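Group 3 allergen SMIPP-S Yv6023A04 (Sarcoptes scabiei type hominis, PDB 3H7O) adopts the fold of an S1-family serine protease but is an inactivated paralogue, so it probably does not cleave proteins as its active relatives do. Local coordinates at residues K9-T14 and L125-G130; A31-W36 and I90-L95; V196-P201 and P208-K213. The protein carries 3 engineered substitutions. One frame throughout, in Å; residues are numbered along the deposited sequence.

Contact 1: residues K9-T14 and L125-G130; sequences KQVPWT and LVSGYG
The hydroxyls of T14 and S127 meet at the tight centre of this contact, with T14 OG1 only 2.6 Å from S127 OG. T14 OG1 lies anti to the carbonyl carbon (chi1 -49°), which puts it back over its own turn, where it donates to V11 O at 2.8 Å. V11 O also takes the backbone N-H of T14, closing a type I turn from V11 to T14, so two donors grip one carbonyl. V11 packs against the same serine: its CG2 sits 3.7 Å from S127 CB. The turn leads into strand 14-19, the first strand of the N-terminal barrel, whereas S127 lies on strand 123-128 of the other sheet, so the contact stitches together the two halves of a chymotrypsin-like fold. Away from this centre the fit slackens. On one flank a water stands in for direct contact: it lies in the plane of the W13 ring and accepts from W13 NE1 at 3.0 Å, donates to L125 O, and bonds to S127 OG. Next to it the branches of V11 and L125 cross obliquely and touch through CG1 and CD2 alone, at 3.8 Å, and L125 is partly exposed. On the other flank Y129 merely brings CE2 to within 4.1 Å of T14 CG2. A second water donates to both T14 O and Y129 OH, a hydroxyl that is also hydrogen-bonded to S59 O.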
ATOM      1  N   LYS A   9       9.700  10.940   7.560  1.00 27.42           N
ATOM      2  CA  LYS A   9       8.959  11.953   8.312  1.00 28.78           C
ATOM      3  C   LYS A   9       7.934  12.728   7.470  1.00 28.57           C
ATOM      4  O   LYS A   9       7.033  13.366   8.021  1.00 28.58           O
ATOM      5  CB  LYS A   9       9.921  12.897   9.041  1.00 29.11           C
ATOM      6  CG  LYS A   9      10.553  12.250  10.276  1.00 32.23           C
ATOM      7  CD  LYS A   9      11.297  13.238  11.163  1.00 38.35           C
ATOM      8  CE  LYS A   9      10.369  14.267  11.831  1.00 41.94           C
ATOM      9  NZ  LYS A   9       9.257  13.684  12.625  1.00 40.77           N
ATOM     10  N   GLN A  10       8.070  12.654   6.144  1.00 27.68           N
ATOM     11  CA  GLN A  10       7.094  13.238   5.216  1.00 27.57           C
ATOM     12  C   GLN A  10       5.856  12.360   5.066  1.00 26.27           C
ATOM     13  O   GLN A  10       4.746  12.863   4.876  1.00 26.07           O
ATOM     14  CB  GLN A  10       7.724  13.469   3.839  1.00 27.92           C
ATOM     15  CG  GLN A  10       8.817  14.525   3.813  1.00 31.86           C
ATOM     16  CD  GLN A  10       8.298  15.915   4.115  1.00 37.67           C
ATOM     17  OE1 GLN A  10       8.588  16.480   5.171  1.00 42.22           O
ATOM     18  NE2 GLN A  10       7.517  16.474   3.194  1.00 39.02           N
ATOM     19  N   VAL A  11       6.061  11.046   5.139  1.00 25.73           N
ATOM     20  CA  VAL A  11       4.989  10.065   4.970  1.00 25.88           C
ATOM     21  C   VAL A  11       5.063   8.997   6.078  1.00 25.48           C
ATOM     22  O   VAL A  11       5.226   7.809   5.789  1.00 25.76           O
ATOM     23  CB  VAL A  11       5.026   9.425   3.544  1.00 26.75           C
ATOM     24  CG1 VAL A  11       4.550  10.429   2.497  1.00 27.97           C
ATOM     25  CG2 VAL A  11       6.431   8.931   3.191  1.00 25.26           C
ATOM     26  N   PRO A  12       4.930   9.421   7.355  1.00 25.41           N
ATOM     27  CA  PRO A  12       5.237   8.568   8.512  1.00 25.51           C
ATOM     28  C   PRO A  12       4.306   7.370   8.729  1.00 26.05           C
ATOM     29  O   PRO A  12       4.575   6.534   9.596  1.00 26.47           O
ATOM     30  CB  PRO A  12       5.143   9.541   9.694  1.00 25.07           C
ATOM     31  CG  PRO A  12       4.205  10.588   9.241  1.00 24.06           C
ATOM     32  CD  PRO A  12       4.467  10.759   7.779  1.00 24.11           C
ATOM     33  N   TRP A  13       3.234   7.295   7.945  1.00 27.10           N
ATOM     34  CA  TRP A  13       2.319   6.155   7.948  1.00 26.53           C
ATOM     35  C   TRP A  13       2.815   5.004   7.078  1.00 27.82           C
ATOM     36  O   TRP A  13       2.238   3.919   7.103  1.00 28.38           O
ATOM     37  CB  TRP A  13       0.939   6.604   7.450  1.00 26.75           C
ATOM     38  CG  TRP A  13       1.045   7.480   6.250  1.00 25.05           C
ATOM     39  CD1 TRP A  13       1.225   7.082   4.957  1.00 27.45           C
ATOM     40  CD2 TRP A  13       1.028   8.910   6.234  1.00 26.63           C
ATOM     41  NE1 TRP A  13       1.306   8.177   4.132  1.00 27.12           N
ATOM     42  CE2 TRP A  13       1.189   9.314   4.891  1.00 25.97           C
ATOM     43  CE3 TRP A  13       0.891   9.892   7.227  1.00 26.97           C
ATOM     44  CZ2 TRP A  13       1.208  10.658   4.509  1.00 27.90           C
ATOM     45  CZ3 TRP A  13       0.911  11.232   6.846  1.00 26.27           C
ATOM     46  CH2 TRP A  13       1.068  11.598   5.497  1.00 25.25           C
ATOM     47  N   THR A  14       3.869   5.250   6.297  1.00 27.46           N
ATOM     48  CA  THR A  14       4.365   4.269   5.335  1.00 26.67           C
ATOM     49  C   THR A  14       5.153   3.172   6.041  1.00 26.74           C
ATOM     50  O   THR A  14       5.988   3.449   6.912  1.00 26.36           O
ATOM     51  CB  THR A  14       5.264   4.929   4.249  1.00 26.94           C
ATOM     52  OG1 THR A  14       4.602   6.079   3.704  1.00 26.70           O
ATOM     53  CG2 THR A  14       5.580   3.951   3.116  1.00 25.84           C
ATOM     54  N   LEU A 125      -0.685  11.351  -3.299  1.00 25.89           N
ATOM     55  CA  LEU A 125       0.714  11.091  -3.001  1.00 25.92           C
ATOM     56  C   LEU A 125       0.881   9.625  -2.636  1.00 25.47           C
ATOM     57  O   LEU A 125       0.362   9.165  -1.617  1.00 26.37           O
ATOM     58  CB  LEU A 125       1.205  12.008  -1.864  1.00 25.30           C
ATOM     59  CG  LEU A 125       2.661  11.906  -1.372  1.00 28.64           C
ATOM     60  CD1 LEU A 125       3.648  12.433  -2.408  1.00 27.96           C
ATOM     61  CD2 LEU A 125       2.839  12.660  -0.053  1.00 27.19           C
ATOM     62  N   VAL A 126       1.593   8.892  -3.486  1.00 24.81           N
ATOM     63  CA  VAL A 126       1.899   7.490  -3.228  1.00 25.81           C
ATOM     64  C   VAL A 126       3.316   7.417  -2.658  1.00 26.04           C
ATOM     65  O   VAL A 126       4.196   8.144  -3.105  1.00 25.51           O
ATOM     66  CB  VAL A 126       1.739   6.618  -4.515  1.00 26.24           C
ATOM     67  CG1 VAL A 126       2.665   7.084  -5.640  1.00 27.16           C
ATOM     68  CG2 VAL A 126       1.947   5.132  -4.209  1.00 26.70           C
ATOM     69  N   SER A 127       3.520   6.571  -1.650  1.00 26.10           N
ATOM     70  CA  SER A 127       4.856   6.370  -1.086  1.00 26.77           C
ATOM     71  C   SER A 127       5.138   4.886  -0.857  1.00 26.69           C
ATOM     72  O   SER A 127       4.225   4.103  -0.578  1.00 26.60           O
ATOM     73  CB  SER A 127       5.029   7.161   0.216  1.00 26.58           C
ATOM     74  OG  SER A 127       4.101   6.725   1.199  1.00 26.78           O
ATOM     75  N   GLY A 128       6.407   4.510  -0.980  1.00 27.15           N
ATOM     76  CA  GLY A 128       6.814   3.118  -0.845  1.00 26.18           C
ATOM     77  C   GLY A 128       8.214   2.862  -1.366  1.00 27.25           C
ATOM     78  O   GLY A 128       8.969   3.798  -1.640  1.00 25.84           O
ATOM     79  N   TYR A 129       8.538   1.581  -1.537  1.00 27.71           N
ATOM     80  CA  TYR A 129       9.922   1.136  -1.666  1.00 28.64           C
ATOM     81  C   TYR A 129      10.235   0.395  -2.960  1.00 28.53           C
ATOM     82  O   TYR A 129      11.398   0.115  -3.245  1.00 28.97           O
ATOM     83  CB  TYR A 129      10.292   0.261  -0.461  1.00 28.22           C
ATOM     84  CG  TYR A 129      10.126   0.973   0.864  1.00 27.60           C
ATOM     85  CD1 TYR A 129      11.138   1.788   1.365  1.00 26.94           C
ATOM     86  CD2 TYR A 129       8.951   0.838   1.611  1.00 24.65           C
ATOM     87  CE1 TYR A 129      10.992   2.451   2.579  1.00 26.90           C
ATOM     88  CE2 TYR A 129       8.797   1.494   2.836  1.00 24.21           C
ATOM     89  CZ  TYR A 129       9.823   2.300   3.308  1.00 25.77           C
ATOM     90  OH  TYR A 129       9.688   2.961   4.502  1.00 27.78           O
ATOM     91  N   GLY A 130       9.203   0.070  -3.736  1.00 29.29           N
ATOM     92  CA  GLY A 130       9.390  -0.675  -4.982  1.00 30.13           C
ATOM     93  C   GLY A 130       9.792  -2.117  -4.729  1.00 31.39           C
ATOM     94  O   GLY A 130       9.535  -2.660  -3.649  1.00 29.81           O
TER
HETATM   95  O   HOH W   1       1.752   8.222   1.131  1.00 31.26           O
HETATM   96  O   HOH W   2       8.806   2.881   7.060  1.00 25.81           O

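Contact 2: residues A31-W36 and I90-L95; sequences AILSQW and IAILEL
In the six-stranded N-terminal barrel, the turn between strands 26-32 and 37-40 runs up to strand 91-95, and W36 meets L95 just where 37-40 begins to pair with it. The one hydrogen bond across the contact goes from L95 N to W36 O, 2.9 Å long with an N-H...O angle of 149°. The same carbonyl draws a weaker CA-H...O contact from E94, whose CA stands 3.6 Å from W36 O. The L95 side chain, CG anti to the carbonyl carbon (chi1 -64°), reaches the turn with CD1 3.6 Å from Q35 O. The indole of W36 turns its benzene edge to the strand: CE3 lies 3.2 Å from L95 O, which sits near the ring plane. That oxygen also accepts from K228 NZ, and K228 makes a cation-pi contact with the indole, so the C-terminal lysine ties ring and strand together. Q35 CG rests on one indole face, near the rim. Within the turn, S34 OG accepts from W36 N at 3.2 Å, an ST turn that bends the chain just ahead of the tryptophan. Further along, where the backbones have diverged, L33 CD1 only grazes I92 CG1 at 4.4 Å; both side chains lie against helix 218-225, L33 on I221 and I92 on I224. A hairpin whose second strand pairs with 91-95, with the C-terminal helix packed against the barrel, fits the N-terminal half of a chymotrypsin-like fold.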
ATOM      1  N   ALA A  31       0.209   0.734   5.201  1.00 26.35           N
ATOM      2  CA  ALA A  31      -0.085   1.961   5.936  1.00 26.19           C
ATOM      3  C   ALA A  31      -0.417   1.678   7.397  1.00 25.66           C
ATOM      4  O   ALA A  31      -1.185   0.766   7.701  1.00 26.71           O
ATOM      5  CB  ALA A  31      -1.233   2.712   5.282  1.00 25.61           C
ATOM      6  N   ILE A  32       0.152   2.474   8.297  1.00 26.43           N
ATOM      7  CA  ILE A  32      -0.191   2.391   9.718  1.00 26.01           C
ATOM      8  C   ILE A  32      -1.591   2.975   9.918  1.00 26.95           C
ATOM      9  O   ILE A  32      -1.842   4.134   9.580  1.00 27.44           O
ATOM     10  CB  ILE A  32       0.822   3.156  10.604  1.00 26.57           C
ATOM     11  CG1 ILE A  32       2.229   2.568  10.451  1.00 24.06           C
ATOM     12  CG2 ILE A  32       0.390   3.135  12.075  1.00 24.03           C
ATOM     13  CD1 ILE A  32       3.332   3.424  11.076  1.00 26.72           C
ATOM     14  N   LEU A  33      -2.502   2.154  10.433  1.00 26.90           N
ATOM     15  CA  LEU A  33      -3.836   2.612  10.827  1.00 27.76           C
ATOM     16  C   LEU A  33      -3.876   2.964  12.313  1.00 27.82           C
ATOM     17  O   LEU A  33      -4.634   3.843  12.732  1.00 27.69           O
ATOM     18  CB  LEU A  33      -4.887   1.543  10.515  1.00 27.88           C
ATOM     19  CG  LEU A  33      -5.090   1.137   9.049  1.00 29.04           C
ATOM     20  CD1 LEU A  33      -6.028  -0.057   8.969  1.00 31.36           C
ATOM     21  CD2 LEU A  33      -5.623   2.302   8.226  1.00 30.34           C
ATOM     22  N   SER A  34      -3.076   2.242  13.098  1.00 27.17           N
ATOM     23  CA  SER A  34      -2.865   2.496  14.526  1.00 26.85           C
ATOM     24  C   SER A  34      -1.686   1.629  14.974  1.00 26.26           C
ATOM     25  O   SER A  34      -1.081   0.936  14.153  1.00 25.82           O
ATOM     26  CB  SER A  34      -4.118   2.161  15.346  1.00 27.48           C
ATOM     27  OG  SER A  34      -4.302   0.761  15.450  1.00 27.86           O
ATOM     28  N   GLN A  35      -1.370   1.641  16.267  1.00 25.81           N
ATOM     29  CA  GLN A  35      -0.278   0.803  16.790  1.00 26.09           C
ATOM     30  C   GLN A  35      -0.560  -0.695  16.632  1.00 25.70           C
ATOM     31  O   GLN A  35       0.358  -1.512  16.692  1.00 26.21           O
ATOM     32  CB  GLN A  35       0.020   1.135  18.257  1.00 26.60           C
ATOM     33  CG  GLN A  35      -1.084   0.725  19.231  1.00 23.89           C
ATOM     34  CD  GLN A  35      -0.779   1.089  20.671  1.00 27.47           C
ATOM     35  OE1 GLN A  35       0.371   1.067  21.105  1.00 25.86           O
ATOM     36  NE2 GLN A  35      -1.821   1.414  21.425  1.00 28.07           N
ATOM     37  N   TRP A  36      -1.828  -1.044  16.423  1.00 24.97           N
ATOM     38  CA  TRP A  36      -2.250  -2.440  16.348  1.00 24.95           C
ATOM     39  C   TRP A  36      -2.503  -2.971  14.932  1.00 24.95           C
ATOM     40  O   TRP A  36      -2.490  -4.186  14.725  1.00 24.90           O
ATOM     41  CB  TRP A  36      -3.512  -2.663  17.189  1.00 24.91           C
ATOM     42  CG  TRP A  36      -3.328  -2.465  18.668  1.00 26.12           C
ATOM     43  CD1 TRP A  36      -3.917  -1.508  19.446  1.00 26.04           C
ATOM     44  CD2 TRP A  36      -2.514  -3.254  19.550  1.00 27.08           C
ATOM     45  NE1 TRP A  36      -3.521  -1.649  20.755  1.00 24.64           N
ATOM     46  CE2 TRP A  36      -2.659  -2.712  20.846  1.00 26.72           C
ATOM     47  CE3 TRP A  36      -1.675  -4.365  19.370  1.00 26.10           C
ATOM     48  CZ2 TRP A  36      -1.994  -3.240  21.959  1.00 27.60           C
ATOM     49  CZ3 TRP A  36      -1.018  -4.892  20.474  1.00 26.72           C
ATOM     50  CH2 TRP A  36      -1.181  -4.327  21.754  1.00 26.84           C
ATOM     51  N   ILE A  90      -7.210  -5.822  -0.692  1.00 27.64           N
ATOM     52  CA  ILE A  90      -6.983  -5.031   0.504  1.00 27.64           C
ATOM     53  C   ILE A  90      -6.996  -5.967   1.726  1.00 27.53           C
ATOM     54  O   ILE A  90      -7.767  -6.930   1.773  1.00 28.80           O
ATOM     55  CB  ILE A  90      -8.044  -3.898   0.613  1.00 27.60           C
ATOM     56  CG1 ILE A  90      -7.660  -2.881   1.692  1.00 28.64           C
ATOM     57  CG2 ILE A  90      -9.471  -4.477   0.793  1.00 29.72           C
ATOM     58  CD1 ILE A  90      -8.496  -1.610   1.665  1.00 32.17           C
ATOM     59  N   ALA A  91      -6.119  -5.703   2.688  1.00 26.28           N
ATOM     60  CA  ALA A  91      -5.994  -6.560   3.862  1.00 26.09           C
ATOM     61  C   ALA A  91      -5.545  -5.767   5.071  1.00 26.31           C
ATOM     62  O   ALA A  91      -4.790  -4.798   4.946  1.00 26.80           O
ATOM     63  CB  ALA A  91      -5.013  -7.698   3.592  1.00 26.04           C
ATOM     64  N   ILE A  92      -6.009  -6.191   6.242  1.00 26.32           N
ATOM     65  CA  ILE A  92      -5.564  -5.607   7.500  1.00 26.60           C
ATOM     66  C   ILE A  92      -4.723  -6.626   8.257  1.00 26.73           C
ATOM     67  O   ILE A  92      -5.139  -7.771   8.448  1.00 26.33           O
ATOM     68  CB  ILE A  92      -6.752  -5.120   8.360  1.00 26.87           C
ATOM     69  CG1 ILE A  92      -7.508  -4.010   7.619  1.00 29.14           C
ATOM     70  CG2 ILE A  92      -6.258  -4.604   9.721  1.00 25.97           C
ATOM     71  CD1 ILE A  92      -8.870  -3.666   8.208  1.00 33.38           C
ATOM     72  N   LEU A  93      -3.526  -6.208   8.655  1.00 26.71           N
ATOM     73  CA  LEU A  93      -2.657  -7.041   9.472  1.00 27.14           C
ATOM     74  C   LEU A  93      -2.806  -6.639  10.932  1.00 26.57           C
ATOM     75  O   LEU A  93      -2.660  -5.465  11.267  1.00 27.07           O
ATOM     76  CB  LEU A  93      -1.196  -6.906   9.021  1.00 27.34           C
ATOM     77  CG  LEU A  93      -0.889  -7.134   7.533  1.00 30.10           C
ATOM     78  CD1 LEU A  93       0.592  -6.933   7.254  1.00 26.87           C
ATOM     79  CD2 LEU A  93      -1.337  -8.511   7.060  1.00 28.94           C
ATOM     80  N   GLU A  94      -3.106  -7.612  11.788  1.00 26.19           N
ATOM     81  CA  GLU A  94      -3.204  -7.373  13.230  1.00 27.16           C
ATOM     82  C   GLU A  94      -1.914  -7.757  13.947  1.00 27.17           C
ATOM     83  O   GLU A  94      -1.298  -8.775  13.629  1.00 27.78           O
ATOM     84  CB  GLU A  94      -4.383  -8.139  13.832  1.00 27.44           C
ATOM     85  CG  GLU A  94      -4.554  -7.930  15.336  1.00 29.82           C
ATOM     86  CD  GLU A  94      -5.768  -8.629  15.899  1.00 34.61           C
ATOM     87  OE1 GLU A  94      -6.472  -9.327  15.141  1.00 34.89           O
ATOM     88  OE2 GLU A  94      -6.019  -8.480  17.113  1.00 37.63           O
ATOM     89  N   LEU A  95      -1.524  -6.937  14.922  1.00 26.36           N
ATOM     90  CA  LEU A  95      -0.326  -7.178  15.717  1.00 26.75           C
ATOM     91  C   LEU A  95      -0.653  -7.613  17.142  1.00 26.95           C
ATOM     92  O   LEU A  95      -1.606  -7.115  17.748  1.00 28.19           O
ATOM     93  CB  LEU A  95       0.546  -5.922  15.737  1.00 26.69           C
ATOM     94  CG  LEU A  95       1.086  -5.510  14.373  1.00 29.40           C
ATOM     95  CD1 LEU A  95       1.355  -4.014  14.346  1.00 27.99           C
ATOM     96  CD2 LEU A  95       2.332  -6.325  14.015  1.00 31.10           C
TER

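Contact 3: residues V196-P201 and P208-K213; sequences VAAYFP and PEVFTK
V196 and T212 form an antiparallel hydrogen-bonded pair, with V196 N donating to T212 O at 3.0 Å and T212 N to V196 O at 2.8 Å; the non-hydrogen-bonded pair A197 and F211 follows. These strands, 192-197 and 209-213, make a beta hairpin in the C-terminal sheet of the chymotrypsin-like fold. One step on, the ladder opens: A198 N still donates to V210 O at 2.8 Å, but the return bond from V210 N goes to a water, which also lies beside A198 O and E209 OE1. In active relatives the matching segments line the primary specificity pocket, so the E209 side chain, held by a salt bridge to R203 and a bond from L178 N, probably lies within the space that a substrate side chain would take there.

F211 has CG anti to the carbonyl carbon (chi1 -60°), and one side of its ring reaches the neighbouring strand: CD1 comes 3.5 Å from A197 CA, while CE1 meets A197 CB at 3.8 Å. The F211 ring also meets that of F169, with planes about 15° apart. The V196 and T212 side chains lie on the opposite face from A197 and F211. V210 CG1 is shared between A198 CB and the edge of the F200 ring, while a second water bonds to T212 OG1 at 2.7 Å and stands 3.0 Å from A197 O.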
ATOM      1  N   VAL A 196      -4.984   2.427  -1.528  1.00 27.53           N
ATOM      2  CA  VAL A 196      -3.954   1.415  -1.326  1.00 28.16           C
ATOM      3  C   VAL A 196      -3.589   0.939  -2.724  1.00 28.35           C
ATOM      4  O   VAL A 196      -4.460   0.474  -3.464  1.00 28.10           O
ATOM      5  CB  VAL A 196      -4.481   0.208  -0.498  1.00 28.58           C
ATOM      6  CG1 VAL A 196      -3.427  -0.888  -0.396  1.00 29.92           C
ATOM      7  CG2 VAL A 196      -4.918   0.653   0.893  1.00 30.99           C
ATOM      8  N   ALA A 197      -2.316   1.072  -3.097  1.00 27.40           N
ATOM      9  CA  ALA A 197      -1.894   0.719  -4.452  1.00 27.83           C
ATOM     10  C   ALA A 197      -2.195  -0.737  -4.799  1.00 28.09           C
ATOM     11  O   ALA A 197      -1.938  -1.652  -4.009  1.00 28.20           O
ATOM     12  CB  ALA A 197      -0.418   1.030  -4.663  1.00 27.33           C
ATOM     13  N   ALA A 198      -2.775  -0.930  -5.979  1.00 29.19           N
ATOM     14  CA  ALA A 198      -2.928  -2.248  -6.570  1.00 30.01           C
ATOM     15  C   ALA A 198      -1.797  -2.418  -7.568  1.00 31.02           C
ATOM     16  O   ALA A 198      -1.148  -1.434  -7.942  1.00 31.67           O
ATOM     17  CB  ALA A 198      -4.281  -2.363  -7.259  1.00 31.14           C
ATOM     18  N   TYR A 199      -1.531  -3.657  -7.975  1.00 30.52           N
ATOM     19  CA  TYR A 199      -0.578  -3.911  -9.049  1.00 31.20           C
ATOM     20  C   TYR A 199      -0.998  -5.099  -9.902  1.00 30.86           C
ATOM     21  O   TYR A 199      -1.249  -6.191  -9.385  1.00 31.42           O
ATOM     22  CB  TYR A 199       0.851  -4.098  -8.517  1.00 31.50           C
ATOM     23  CG  TYR A 199       1.882  -4.201  -9.622  1.00 34.21           C
ATOM     24  CD1 TYR A 199       2.454  -3.058 -10.178  1.00 34.37           C
ATOM     25  CD2 TYR A 199       2.267  -5.443 -10.128  1.00 32.78           C
ATOM     26  CE1 TYR A 199       3.391  -3.148 -11.202  1.00 35.05           C
ATOM     27  CE2 TYR A 199       3.204  -5.544 -11.147  1.00 34.55           C
ATOM     28  CZ  TYR A 199       3.760  -4.397 -11.678  1.00 35.30           C
ATOM     29  OH  TYR A 199       4.684  -4.503 -12.687  1.00 34.91           O
ATOM     30  N   PHE A 200      -1.071  -4.870 -11.210  1.00 30.67           N
ATOM     31  CA  PHE A 200      -1.415  -5.901 -12.178  1.00 29.66           C
ATOM     32  C   PHE A 200      -0.223  -6.158 -13.100  1.00 30.63           C
ATOM     33  O   PHE A 200       0.068  -5.344 -13.976  1.00 30.09           O
ATOM     34  CB  PHE A 200      -2.647  -5.488 -12.989  1.00 29.06           C
ATOM     35  CG  PHE A 200      -3.908  -5.425 -12.181  1.00 27.36           C
ATOM     36  CD1 PHE A 200      -4.762  -6.524 -12.114  1.00 26.80           C
ATOM     37  CD2 PHE A 200      -4.240  -4.270 -11.474  1.00 26.92           C
ATOM     38  CE1 PHE A 200      -5.930  -6.472 -11.360  1.00 27.75           C
ATOM     39  CE2 PHE A 200      -5.401  -4.211 -10.716  1.00 28.13           C
ATOM     40  CZ  PHE A 200      -6.249  -5.314 -10.660  1.00 29.05           C
ATOM     41  N   PRO A 201       0.479  -7.289 -12.892  1.00 31.53           N
ATOM     42  CA  PRO A 201       1.672  -7.638 -13.676  1.00 32.06           C
ATOM     43  C   PRO A 201       1.433  -7.699 -15.189  1.00 32.09           C
ATOM     44  O   PRO A 201       2.345  -7.414 -15.967  1.00 31.91           O
ATOM     45  CB  PRO A 201       2.055  -9.027 -13.139  1.00 32.32           C
ATOM     46  CG  PRO A 201       0.844  -9.518 -12.398  1.00 32.98           C
ATOM     47  CD  PRO A 201       0.206  -8.290 -11.847  1.00 31.99           C
ATOM     48  N   PRO A 208      -2.413   3.470 -16.617  1.00 25.98           N
ATOM     49  CA  PRO A 208      -2.369   4.212 -15.359  1.00 25.87           C
ATOM     50  C   PRO A 208      -2.192   3.259 -14.183  1.00 25.28           C
ATOM     51  O   PRO A 208      -2.410   2.054 -14.323  1.00 24.00           O
ATOM     52  CB  PRO A 208      -3.755   4.869 -15.277  1.00 25.64           C
ATOM     53  CG  PRO A 208      -4.368   4.716 -16.637  1.00 26.70           C
ATOM     54  CD  PRO A 208      -3.760   3.489 -17.220  1.00 26.41           C
ATOM     55  N   GLU A 209      -1.785   3.800 -13.041  1.00 24.81           N
ATOM     56  CA  GLU A 209      -1.728   3.026 -11.809  1.00 25.03           C
ATOM     57  C   GLU A 209      -3.139   2.861 -11.250  1.00 25.56           C
ATOM     58  O   GLU A 209      -3.983   3.744 -11.413  1.00 24.90           O
ATOM     59  CB  GLU A 209      -0.808   3.701 -10.784  1.00 25.33           C
ATOM     60  CG  GLU A 209       0.633   3.934 -11.267  1.00 24.62           C
ATOM     61  CD  GLU A 209       1.397   2.646 -11.592  1.00 27.53           C
ATOM     62  OE1 GLU A 209       1.058   1.573 -11.044  1.00 25.75           O
ATOM     63  OE2 GLU A 209       2.358   2.712 -12.389  1.00 27.02           O
ATOM     64  N   VAL A 210      -3.389   1.725 -10.603  1.00 24.95           N
ATOM     65  CA  VAL A 210      -4.692   1.454  -9.997  1.00 25.77           C
ATOM     66  C   VAL A 210      -4.560   1.369  -8.486  1.00 25.63           C
ATOM     67  O   VAL A 210      -3.598   0.796  -7.964  1.00 25.34           O
ATOM     68  CB  VAL A 210      -5.340   0.158 -10.558  1.00 25.16           C
ATOM     69  CG1 VAL A 210      -6.699  -0.125  -9.882  1.00 27.24           C
ATOM     70  CG2 VAL A 210      -5.532   0.276 -12.059  1.00 26.02           C
ATOM     71  N   PHE A 211      -5.536   1.949  -7.796  1.00 26.13           N
ATOM     72  CA  PHE A 211      -5.545   2.015  -6.342  1.00 26.36           C
ATOM     73  C   PHE A 211      -6.887   1.550  -5.828  1.00 27.22           C
ATOM     74  O   PHE A 211      -7.925   1.969  -6.336  1.00 26.85           O
ATOM     75  CB  PHE A 211      -5.293   3.450  -5.876  1.00 27.24           C
ATOM     76  CG  PHE A 211      -3.977   4.007  -6.333  1.00 26.91           C
ATOM     77  CD1 PHE A 211      -2.839   3.851  -5.553  1.00 30.30           C
ATOM     78  CD2 PHE A 211      -3.870   4.662  -7.559  1.00 28.39           C
ATOM     79  CE1 PHE A 211      -1.604   4.348  -5.981  1.00 27.83           C
ATOM     80  CE2 PHE A 211      -2.644   5.162  -7.998  1.00 25.96           C
ATOM     81  CZ  PHE A 211      -1.512   5.006  -7.202  1.00 29.38           C
ATOM     82  N   THR A 212      -6.864   0.678  -4.829  1.00 26.88           N
ATOM     83  CA  THR A 212      -8.076   0.300  -4.122  1.00 27.05           C
ATOM     84  C   THR A 212      -8.555   1.524  -3.349  1.00 27.25           C
ATOM     85  O   THR A 212      -7.787   2.136  -2.604  1.00 26.85           O
ATOM     86  CB  THR A 212      -7.825  -0.879  -3.162  1.00 26.28           C
ATOM     87  OG1 THR A 212      -7.410  -2.022  -3.917  1.00 28.02           O
ATOM     88  CG2 THR A 212      -9.094  -1.228  -2.387  1.00 27.60           C
ATOM     89  N   LYS A 213      -9.820   1.875  -3.554  1.00 27.15           N
ATOM     90  CA  LYS A 213     -10.423   3.049  -2.946  1.00 28.78           C
ATOM     91  C   LYS A 213     -10.729   2.779  -1.471  1.00 27.27           C
ATOM     92  O   LYS A 213     -11.638   2.015  -1.145  1.00 27.47           O
ATOM     93  CB  LYS A 213     -11.684   3.422  -3.730  1.00 29.31           C
ATOM     94  CG  LYS A 213     -12.358   4.720  -3.322  1.00 32.49           C
ATOM     95  CD  LYS A 213     -13.248   5.267  -4.441  1.00 37.61           C
ATOM     96  CE  LYS A 213     -14.204   4.217  -5.006  1.00 39.53           C
ATOM     97  NZ  LYS A 213     -15.486   4.828  -5.471  1.00 38.15           N
TER
HETATM   98  O   HOH W   3      -4.745  -2.643  -3.719  1.00 29.98           O
HETATM   99  O   HOH W   4      -1.082  -0.048 -10.198  1.00 27.96           O

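In the fold
Along the chain, contact 2 is nested inside the loop that contact 1 closes, and contact 3 follows both. Contacts 2 and 3 each sit inside one half of the fold, their centres about 19 Å apart; I90 CD1 still touches T212 CG2. Contact 1, its centre about 15 Å from each of theirs, joins the halves, between which active relatives carry their catalytic cleft. Its strand 123-128 belongs to the same antiparallel sheet as strands 192-197 and 209-213 of contact 3, and V126 CG2 packs on F211 CE1 at 4.0 Å. Strand 14-19 carries contact 1 into the barrel of contact 2, where W13 O probably accepts from I32 N at 2.8 Å.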